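Local coordinates for xylose isomerase-like TIM barrel (Anabaena variabilis ATCC 29413, PDB 2QW5), which probably acts as a zinc-dependent sugar isomerase or epimerase, and holds a zinc ion and D-xylose in the mouth of its TIM barrel, at residues P164-D167 with K168-E171; E183-T186 with H187-P191; V115-T118 with A119-G123; S197-I200 with E201-G205. One frame throughout, in Å; residues are numbered along the deposited sequence.

Interaction 1. Residues P164-D167 with K168-E171; sequences PILD and KLGE
P164 O accepts twice: K168 N reaches it at 3.2 Å along the helix, and water 1 donates to it at 2.7 Å. That water also accepts from K168 NZ at 2.9 Å, so the lysine amino group is linked through it to the carbonyl one turn back. K168 CG, beside the backbone N (chi1 -74°), lies near P164 O; bends at chi2 and chi4 then bring NZ round. Proline has no N-H to give to the turn before, which suits the kink there, while its carbonyl still accepts normally. Behind it L169 N binds I165 O, G170 N binds L166 O at 2.8 Å, and E171 N binds D167 O in a nearly straight bond (166°). This is the i to i+4 pattern in the long helix 148-176, one of the outer helices of the TIM barrel. In one of the two conformers of D167, S208 N bonds to OD1 and K207 N to OD2, and water 2 donates to both OD1 and E171 OE2, which may ease the repulsion between the two acids. On the buried side, apolar L166 and L169 run side by side, CD1 of the first 4.1 Å from CD2 of the second.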
loop_
_atom_site.group_PDB
_atom_site.type_symbol
_atom_site.label_atom_id
_atom_site.label_comp_id
_atom_site.label_asym_id
_atom_site.label_seq_id
_atom_site.Cartn_x
_atom_site.Cartn_y
_atom_site.Cartn_z
ATOM N N PRO A 164 -2.256 -17.112 -28.840
ATOM C CA PRO A 164 -1.238 -17.692 -29.733
ATOM C C PRO A 164 0.031 -18.164 -29.023
ATOM O O PRO A 164 0.659 -19.097 -29.489
ATOM C CB PRO A 164 -0.924 -16.550 -30.724
ATOM C CG PRO A 164 -1.905 -15.497 -30.460
ATOM C CD PRO A 164 -2.523 -15.694 -29.135
ATOM N N ILE A 165 0.377 -17.528 -27.892
ATOM C CA ILE A 165 1.564 -17.890 -27.120
ATOM C C ILE A 165 1.360 -19.221 -26.420
ATOM O O ILE A 165 2.264 -20.073 -26.442
ATOM C CB ILE A 165 1.962 -16.784 -26.121
ATOM C CG1 ILE A 165 2.306 -15.465 -26.864
ATOM C CG2 ILE A 165 3.137 -17.259 -25.210
ATOM C CD1 ILE A 165 3.590 -15.507 -27.739
ATOM N N LEU A 166 0.184 -19.406 -25.816
ATOM C CA LEU A 166 -0.170 -20.674 -25.172
ATOM C C LEU A 166 -0.277 -21.820 -26.196
ATOM O O LEU A 166 0.086 -22.967 -25.881
ATOM C CB LEU A 166 -1.443 -20.549 -24.293
ATOM C CG LEU A 166 -1.264 -20.042 -22.851
ATOM C CD1 LEU A 166 -0.455 -21.072 -22.023
ATOM C CD2 LEU A 166 -0.583 -18.729 -22.771
ATOM N N ASP A 167 -0.739 -21.513 -27.414
ATOM C CA ASP A 167 -0.859 -22.521 -28.473
ATOM C C ASP A 167 0.560 -23.039 -28.791
ATOM O O ASP A 167 0.798 -24.264 -28.829
ATOM C CB ASP A 167 -1.559 -21.916 -29.726
ATOM C CG ASP A 167 -2.662 -22.799 -30.301
ATOM O OD1 ASP A 167 -2.633 -24.038 -30.127
ATOM O OD2 ASP A 167 -3.599 -22.225 -30.938
ATOM N N LYS A 168 1.513 -22.106 -28.958
ATOM C CA LYS A 168 2.919 -22.451 -29.246
ATOM C C LYS A 168 3.558 -23.252 -28.099
ATOM O O LYS A 168 4.281 -24.249 -28.306
ATOM C CB LYS A 168 3.771 -21.211 -29.573
ATOM C CG LYS A 168 3.517 -20.596 -30.963
ATOM C CD LYS A 168 3.927 -21.538 -32.110
ATOM C CE LYS A 168 3.691 -20.931 -33.493
ATOM N NZ LYS A 168 2.247 -20.809 -33.806
ATOM N N LEU A 169 3.245 -22.855 -26.881
ATOM C CA LEU A 169 3.716 -23.607 -25.690
ATOM C C LEU A 169 3.109 -25.017 -25.674
ATOM O O LEU A 169 3.785 -25.954 -25.270
ATOM C CB LEU A 169 3.347 -22.862 -24.381
ATOM C CG LEU A 169 3.869 -23.471 -23.053
ATOM C CD1 LEU A 169 5.381 -23.353 -23.001
ATOM C CD2 LEU A 169 3.231 -22.780 -21.870
ATOM N N GLY A 170 1.846 -25.176 -26.093
ATOM C CA GLY A 170 1.201 -26.514 -26.171
ATOM C C GLY A 170 1.919 -27.446 -27.162
ATOM O O GLY A 170 2.243 -28.602 -26.861
ATOM N N GLU A 171 2.195 -26.928 -28.354
ATOM C CA GLU A 171 2.964 -27.687 -29.384
ATOM C C GLU A 171 4.312 -28.130 -28.857
ATOM O O GLU A 171 4.683 -29.273 -29.035
ATOM C CB GLU A 171 3.167 -26.851 -30.618
ATOM C CG GLU A 171 1.842 -26.622 -31.332
ATOM C CD GLU A 171 1.918 -25.611 -32.470
ATOM O OE1 GLU A 171 3.006 -25.073 -32.777
ATOM O OE2 GLU A 171 0.854 -25.333 -33.050
HETATM O O HOH W 1 0.220 -19.808 -32.034
HETATM O O HOH W 2 -1.603 -26.114 -32.139
#

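Interaction 2. Residues E183-T186 with H187-P191; sequences EPIT and HWETP. With ZN (zinc ion), chain D; XLS (D-xylose), chain C.
T186 and the backbone N-H groups of W188, E189 and T190 meet in a tight turn. At CB the threonine branches. OG1, held anti to the backbone N (chi1 -180°), accepts from W188 N at 3.2 Å in a fairly straight bond (162°) and is also hydrogen-bonded to D223. CG2 goes the other way and meets the E189 side chain, 3.7 Å from its CG. The threonine carbonyl takes two more donors: E189 N lies well above the carbonyl plane at 3.0 Å, whereas T190 N comes in the plane at 3.2 Å. Threonine suits the place because it offers a hydroxyl and a methyl from one carbon; an alanine here would probably leave W188 N and D223 without their hydroxyl partner and open a gap beside E189. The branched I185 packs against the turn, its CG2 3.5 Å from T190 CG2, while its CD1 approaches D-xylose. E189 OE1 is hydrogen-bonded to Y134. W188 stacks on W188 of the second subunit, joining the turn to the assembly. At the barrel end, E183 OE2 binds the zinc at 2.1 Å with D216, Q247, E281 and water 3, which also donates to xylose O1, and E183 OE1 accepts from xylose O2. One carboxylate thus serves metal and sugar together, consistent with a metal-assisted reaction on a bound sugar.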
loop_
_atom_site.group_PDB
_atom_site.type_symbol
_atom_site.label_atom_id
_atom_site.label_comp_id
_atom_site.label_asym_id
_atom_site.label_seq_id
_atom_site.Cartn_x
_atom_site.Cartn_y
_atom_site.Cartn_z
ATOM N N GLU A 183 -5.049 -23.098 -14.468
ATOM C CA GLU A 183 -5.882 -23.084 -13.271
ATOM C C GLU A 183 -6.795 -21.852 -13.159
ATOM O O GLU A 183 -6.303 -20.727 -13.159
ATOM C CB GLU A 183 -4.958 -23.153 -12.035
ATOM C CG GLU A 183 -5.716 -23.402 -10.723
ATOM C CD GLU A 183 -4.822 -23.412 -9.501
ATOM O OE1 GLU A 183 -3.669 -22.909 -9.608
ATOM O OE2 GLU A 183 -5.314 -23.927 -8.442
ATOM N N PRO A 184 -8.134 -22.063 -13.094
ATOM C CA PRO A 184 -9.028 -20.982 -12.688
ATOM C C PRO A 184 -8.738 -20.756 -11.208
ATOM O O PRO A 184 -8.656 -21.730 -10.458
ATOM C CB PRO A 184 -10.428 -21.566 -12.869
ATOM C CG PRO A 184 -10.246 -22.811 -13.648
ATOM C CD PRO A 184 -8.893 -23.299 -13.359
ATOM N N ILE A 185 -8.497 -19.508 -10.825
ATOM C CA ILE A 185 -8.133 -19.146 -9.434
ATOM C C ILE A 185 -9.091 -18.058 -8.981
ATOM O O ILE A 185 -9.375 -17.163 -9.748
ATOM C CB ILE A 185 -6.671 -18.667 -9.376
ATOM C CG1 ILE A 185 -5.727 -19.867 -9.525
ATOM C CG2 ILE A 185 -6.339 -17.930 -8.065
ATOM C CD1 ILE A 185 -4.256 -19.535 -9.681
ATOM N N THR A 186 -9.527 -18.118 -7.738
ATOM C CA THR A 186 -10.463 -17.170 -7.163
ATOM C C THR A 186 -10.064 -15.720 -7.341
ATOM O O THR A 186 -8.877 -15.389 -7.332
ATOM C CB THR A 186 -10.700 -17.417 -5.636
ATOM O OG1 THR A 186 -11.641 -16.448 -5.147
ATOM C CG2 THR A 186 -9.416 -17.326 -4.800
ATOM N N HIS A 187 -11.075 -14.876 -7.543
ATOM C CA HIS A 187 -10.932 -13.407 -7.594
ATOM C C HIS A 187 -10.179 -12.837 -6.371
ATOM O O HIS A 187 -9.562 -11.792 -6.470
ATOM C CB HIS A 187 -12.308 -12.739 -7.637
ATOM C CG HIS A 187 -13.103 -12.903 -6.367
ATOM N ND1 HIS A 187 -13.146 -11.936 -5.386
ATOM C CD2 HIS A 187 -13.811 -13.952 -5.888
ATOM C CE1 HIS A 187 -13.880 -12.371 -4.383
ATOM N NE2 HIS A 187 -14.294 -13.592 -4.660
ATOM N N TRP A 188 -10.275 -13.507 -5.217
ATOM C CA TRP A 188 -9.521 -13.100 -4.040
ATOM C C TRP A 188 -8.021 -13.089 -4.255
ATOM O O TRP A 188 -7.339 -12.285 -3.610
ATOM C CB TRP A 188 -9.862 -13.951 -2.820
ATOM C CG TRP A 188 -11.138 -13.572 -2.144
ATOM C CD1 TRP A 188 -12.253 -14.312 -2.076
ATOM C CD2 TRP A 188 -11.425 -12.348 -1.441
ATOM N NE1 TRP A 188 -13.220 -13.653 -1.371
ATOM C CE2 TRP A 188 -12.730 -12.453 -0.943
ATOM C CE3 TRP A 188 -10.694 -11.191 -1.157
ATOM C CZ2 TRP A 188 -13.344 -11.423 -0.204
ATOM C CZ3 TRP A 188 -11.295 -10.181 -0.382
ATOM C CH2 TRP A 188 -12.614 -10.309 0.063
ATOM N N GLU A 189 -7.513 -13.985 -5.113
ATOM C CA GLU A 189 -6.084 -14.111 -5.382
ATOM C C GLU A 189 -5.560 -13.542 -6.685
ATOM O O GLU A 189 -4.398 -13.236 -6.725
ATOM C CB GLU A 189 -5.664 -15.578 -5.361
ATOM C CG GLU A 189 -5.902 -16.307 -4.065
ATOM C CD GLU A 189 -5.483 -17.754 -4.151
ATOM O OE1 GLU A 189 -4.414 -18.054 -4.703
ATOM O OE2 GLU A 189 -6.203 -18.587 -3.606
ATOM N N THR A 190 -6.375 -13.370 -7.733
ATOM C CA THR A 190 -5.810 -12.974 -9.022
ATOM C C THR A 190 -6.922 -12.388 -9.882
ATOM O O THR A 190 -8.057 -12.718 -9.626
ATOM C CB THR A 190 -5.129 -14.234 -9.677
ATOM O OG1 THR A 190 -4.120 -13.817 -10.611
ATOM C CG2 THR A 190 -6.126 -15.196 -10.304
ATOM N N PRO A 191 -6.613 -11.502 -10.860
ATOM C CA PRO A 191 -7.676 -10.867 -11.684
ATOM C C PRO A 191 -8.437 -11.759 -12.647
ATOM O O PRO A 191 -9.598 -11.458 -12.974
ATOM C CB PRO A 191 -6.923 -9.769 -12.422
ATOM C CG PRO A 191 -5.550 -10.291 -12.511
ATOM C CD PRO A 191 -5.294 -10.945 -11.208
HETATM ZN ZN ZN D . -4.614 -24.971 -6.713
HETATM C C1 XLS C . -2.478 -20.703 -5.820
HETATM C C2 XLS C . -1.557 -20.657 -7.033
HETATM C C3 XLS C . -0.212 -19.887 -6.788
HETATM C C4 XLS C . 0.994 -20.495 -7.477
HETATM O O1 XLS C . -3.909 -20.643 -5.856
HETATM O O2 XLS C . -1.367 -21.955 -7.597
HETATM O O3 XLS C . 0.224 -19.672 -5.445
HETATM O O4 XLS C . 0.674 -20.701 -8.823
HETATM O O HOH W 3 -4.269 -23.154 -5.877
#

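Interaction 3. Residues V115-T118 with A119-G123; sequences VDIT and AALGG
T118 O gathers the backbone bonds that finish this helix. G123 N donates to it at 2.9 Å, and L121 N adds a weak bond. Ahead of these, A119 N, A120 N and L121 N bind the carbonyls of V115, D116 and I117 in ordinary helical fashion, the first nearly straight at 167°. G122 N turns back to A119 O at 2.7 Å. The G123 N to T118 O and G122 N to A119 O bonds together form a Schellman motif with G122 as its C-prime residue, where a positive phi (72°) is easiest for a residue without a side chain. G123 suits its place as well, since a CB would crowd T118 O. The motif closes helix 101-120 within the beta-alpha-beta unit that runs from strand 83-87 to strand 125-128. Among the apolar contacts, I117 CG2 lies 4.1 Å from L121 CD1; L121 CG, beside the backbone N (chi1 -69°), also settles 3.4 Å from I117 O. Both side chains reach I52, and the small A120 lets helix 60-76 come close through L64 and T68. Among polar side chains, T118 OG1 bonds to R114 O in the preceding turn and to T86 OG1 outside the helix, while D116 OD1 is hydrogen-bonded to Y172.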
loop_
_atom_site.group_PDB
_atom_site.type_symbol
_atom_site.label_atom_id
_atom_site.label_comp_id
_atom_site.label_asym_id
_atom_site.label_seq_id
_atom_site.Cartn_x
_atom_site.Cartn_y
_atom_site.Cartn_z
ATOM N N VAL A 115 8.525 -25.977 -18.708
ATOM C CA VAL A 115 8.140 -27.279 -19.314
ATOM C C VAL A 115 9.393 -28.245 -19.247
ATOM O O VAL A 115 9.240 -29.377 -18.894
ATOM C CB VAL A 115 7.605 -27.179 -20.784
ATOM C CG1 VAL A 115 7.433 -28.577 -21.425
ATOM C CG2 VAL A 115 6.256 -26.388 -20.902
ATOM N N ASP A 116 10.587 -27.778 -19.647
ATOM C CA ASP A 116 11.823 -28.591 -19.594
ATOM C C ASP A 116 12.133 -29.115 -18.214
ATOM O O ASP A 116 12.491 -30.281 -18.053
ATOM C CB ASP A 116 13.061 -27.819 -20.066
ATOM C CG ASP A 116 13.039 -27.476 -21.555
ATOM O OD1 ASP A 116 12.252 -28.068 -22.315
ATOM O OD2 ASP A 116 13.870 -26.634 -21.960
ATOM N N ILE A 117 12.002 -28.245 -17.211
ATOM C CA ILE A 117 12.211 -28.644 -15.790
ATOM C C ILE A 117 11.193 -29.731 -15.356
ATOM O O ILE A 117 11.522 -30.681 -14.635
ATOM C CB ILE A 117 12.069 -27.368 -14.871
ATOM C CG1 ILE A 117 13.265 -26.431 -15.083
ATOM C CG2 ILE A 117 11.813 -27.724 -13.402
ATOM C CD1 ILE A 117 13.086 -25.077 -14.376
ATOM N N THR A 118 9.935 -29.563 -15.771
ATOM C CA THR A 118 8.870 -30.540 -15.464
ATOM C C THR A 118 9.278 -31.912 -15.975
ATOM O O THR A 118 9.302 -32.861 -15.191
ATOM C CB THR A 118 7.489 -30.113 -16.049
ATOM O OG1 THR A 118 7.167 -28.849 -15.505
ATOM C CG2 THR A 118 6.367 -31.131 -15.667
ATOM N N ALA A 119 9.693 -31.965 -17.232
ATOM C CA ALA A 119 10.144 -33.200 -17.874
ATOM C C ALA A 119 11.373 -33.775 -17.169
ATOM O O ALA A 119 11.412 -34.984 -16.900
ATOM C CB ALA A 119 10.413 -32.948 -19.364
ATOM N N ALA A 120 12.351 -32.924 -16.810
ATOM C CA ALA A 120 13.593 -33.372 -16.104
ATOM C C ALA A 120 13.281 -33.996 -14.776
ATOM O O ALA A 120 14.010 -34.879 -14.319
ATOM C CB ALA A 120 14.630 -32.212 -15.950
ATOM N N LEU A 121 12.180 -33.550 -14.154
ATOM C CA LEU A 121 11.653 -34.162 -12.919
ATOM C C LEU A 121 10.797 -35.411 -13.180
ATOM O O LEU A 121 10.170 -35.923 -12.255
ATOM C CB LEU A 121 10.857 -33.117 -12.099
ATOM C CG LEU A 121 11.644 -31.968 -11.455
ATOM C CD1 LEU A 121 10.762 -30.860 -10.942
ATOM C CD2 LEU A 121 12.459 -32.511 -10.308
ATOM N N GLY A 122 10.754 -35.899 -14.432
ATOM C CA GLY A 122 9.926 -37.028 -14.828
ATOM C C GLY A 122 8.443 -36.740 -14.897
ATOM O O GLY A 122 7.647 -37.670 -15.064
ATOM N N GLY A 123 8.075 -35.450 -14.825
ATOM C CA GLY A 123 6.707 -35.052 -14.692
ATOM C C GLY A 123 6.008 -34.967 -16.014
ATOM O O GLY A 123 6.615 -34.645 -17.043
#

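Interaction 4. Residues S197-I200 with E201-G205; sequences SQLI and EFLKG
E201 N, F202 N and L203 N bond to the carbonyls of S197, Q198 and L199 in regular helical steps, the last at 2.9 Å and 165°, before K204 N reaches I200 O only weakly. L199 is the centre of the side-chain contacts. Its CG stands anti to the backbone N (chi1 -176°), which carries the fork along the helix toward residues three and four places on: CD1 comes within 4.2 Å of F202 CD2, the leucine and the phenylalanine meeting at a slant, and CG lies at the same distance from L203 CD1. L203 CG, beside the backbone N, lies 3.4 Å from L199 O, the carbonyl its own N bonds to. These three large apolar residues suit the inward side of the helix, where all of them touch I182 of strand 179-182 and the two leucines also touch V213 of strand 211-216. On the side facing helix 227-240, I200 packs on Q233 and Y236, and K204 on Y236 as well. In one of the two conformers of K204, CG, beside the backbone N (chi1 -62°), lies 3.4 Å from I200 O, and the bend at chi2 turns the rest of the chain toward I200 CG2, 3.8 Å from NZ. A long, flexible lysine can lend its aliphatic part to such packing and keep its charge at the exposed surface. Near the helix start, Q198 OE1 accepts from N194 N and K195 N. Helix 196-203 thus covers two neighbouring barrel strands as the helical crossover of a beta-alpha-beta unit, characteristic of the TIM barrel.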
loop_
_atom_site.group_PDB
_atom_site.type_symbol
_atom_site.label_atom_id
_atom_site.label_comp_id
_atom_site.label_asym_id
_atom_site.label_seq_id
_atom_site.Cartn_x
_atom_site.Cartn_y
_atom_site.Cartn_z
ATOM N N SER A 197 -15.807 -21.147 -16.627
ATOM C CA SER A 197 -16.445 -20.572 -17.861
ATOM C C SER A 197 -15.478 -19.613 -18.591
ATOM O O SER A 197 -15.409 -19.593 -19.844
ATOM C CB SER A 197 -17.770 -19.862 -17.529
ATOM O OG SER A 197 -17.554 -18.764 -16.655
ATOM N N GLN A 198 -14.728 -18.832 -17.809
ATOM C CA GLN A 198 -13.754 -17.876 -18.353
ATOM C C GLN A 198 -12.563 -18.608 -18.986
ATOM O O GLN A 198 -12.051 -18.176 -20.013
ATOM C CB GLN A 198 -13.270 -16.910 -17.246
ATOM C CG GLN A 198 -14.406 -16.011 -16.704
ATOM C CD GLN A 198 -14.105 -15.301 -15.414
ATOM O OE1 GLN A 198 -13.234 -15.735 -14.639
ATOM N NE2 GLN A 198 -14.804 -14.171 -15.180
ATOM N N LEU A 199 -12.076 -19.669 -18.334
ATOM C CA LEU A 199 -10.984 -20.478 -18.908
ATOM C C LEU A 199 -11.433 -21.268 -20.160
ATOM O O LEU A 199 -10.653 -21.415 -21.097
ATOM C CB LEU A 199 -10.393 -21.420 -17.872
ATOM C CG LEU A 199 -9.185 -22.257 -18.274
ATOM C CD1 LEU A 199 -8.095 -21.434 -18.958
ATOM C CD2 LEU A 199 -8.650 -22.969 -17.028
ATOM N N ILE A 200 -12.680 -21.756 -20.161
ATOM C CA ILE A 200 -13.238 -22.479 -21.293
ATOM C C ILE A 200 -13.305 -21.530 -22.484
ATOM O O ILE A 200 -12.899 -21.911 -23.596
ATOM C CB ILE A 200 -14.584 -23.133 -20.987
ATOM C CG1 ILE A 200 -14.367 -24.434 -20.190
ATOM C CG2 ILE A 200 -15.327 -23.505 -22.280
ATOM C CD1 ILE A 200 -15.615 -25.046 -19.631
ATOM N N GLU A 201 -13.757 -20.304 -22.249
ATOM C CA GLU A 201 -13.787 -19.258 -23.296
ATOM C C GLU A 201 -12.380 -18.938 -23.867
ATOM O O GLU A 201 -12.212 -18.791 -25.081
ATOM C CB GLU A 201 -14.450 -17.999 -22.745
ATOM C CG GLU A 201 -14.682 -16.865 -23.790
ATOM C CD GLU A 201 -15.549 -15.685 -23.260
ATOM O OE1 GLU A 201 -16.088 -15.732 -22.107
ATOM O OE2 GLU A 201 -15.686 -14.699 -24.024
ATOM N N PHE A 202 -11.380 -18.851 -22.985
ATOM C CA PHE A 202 -9.990 -18.619 -23.379
ATOM C C PHE A 202 -9.500 -19.730 -24.293
ATOM O O PHE A 202 -8.904 -19.452 -25.365
ATOM C CB PHE A 202 -9.058 -18.517 -22.148
ATOM C CG PHE A 202 -7.582 -18.444 -22.500
ATOM C CD1 PHE A 202 -7.020 -17.255 -22.924
ATOM C CD2 PHE A 202 -6.775 -19.572 -22.439
ATOM C CE1 PHE A 202 -5.666 -17.175 -23.277
ATOM C CE2 PHE A 202 -5.394 -19.509 -22.800
ATOM C CZ PHE A 202 -4.849 -18.301 -23.202
ATOM N N LEU A 203 -9.727 -20.969 -23.860
ATOM C CA LEU A 203 -9.309 -22.156 -24.617
ATOM C C LEU A 203 -9.924 -22.311 -26.004
ATOM O O LEU A 203 -9.324 -22.994 -26.826
ATOM C CB LEU A 203 -9.481 -23.428 -23.815
ATOM C CG LEU A 203 -8.551 -23.557 -22.594
ATOM C CD1 LEU A 203 -9.041 -24.677 -21.741
ATOM C CD2 LEU A 203 -7.079 -23.777 -22.928
ATOM N N LYS A 204 -11.074 -21.677 -26.268
ATOM C CA LYS A 204 -11.700 -21.732 -27.600
ATOM C C LYS A 204 -10.742 -21.167 -28.661
ATOM O O LYS A 204 -10.832 -21.544 -29.830
ATOM C CB LYS A 204 -13.060 -20.995 -27.623
ATOM C CG LYS A 204 -14.174 -21.567 -26.691
ATOM C CD LYS A 204 -14.870 -22.821 -27.238
ATOM C CE LYS A 204 -15.851 -23.503 -26.243
ATOM N NZ LYS A 204 -16.925 -22.715 -25.630
ATOM N N GLY A 205 -9.850 -20.253 -28.258
ATOM C CA GLY A 205 -8.826 -19.677 -29.146
ATOM C C GLY A 205 -7.439 -20.323 -29.143
ATOM O O GLY A 205 -6.501 -19.765 -29.719
#

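Along the chain, the outer-helix contacts of interactions 3 and 1 come first, then the pocket turn of interaction 2 and the following helix of interaction 4. Interaction 1 lies between two neighbours: L169 CD1 packs 3.8 Å from V115 CG2 of interaction 3, and L166 CG lies 4.0 Å from F202 CZ of interaction 4. Interactions 3 and 4 do not touch, their centres being about 26 Å apart. Interaction 2 holds zinc and sugar directly and reaches interaction 4 through P184 CD, 3.7 Å from L199 CD2. The L199 side chain is about 11 Å from the zinc, that of T118 about 12 Å from the xylose.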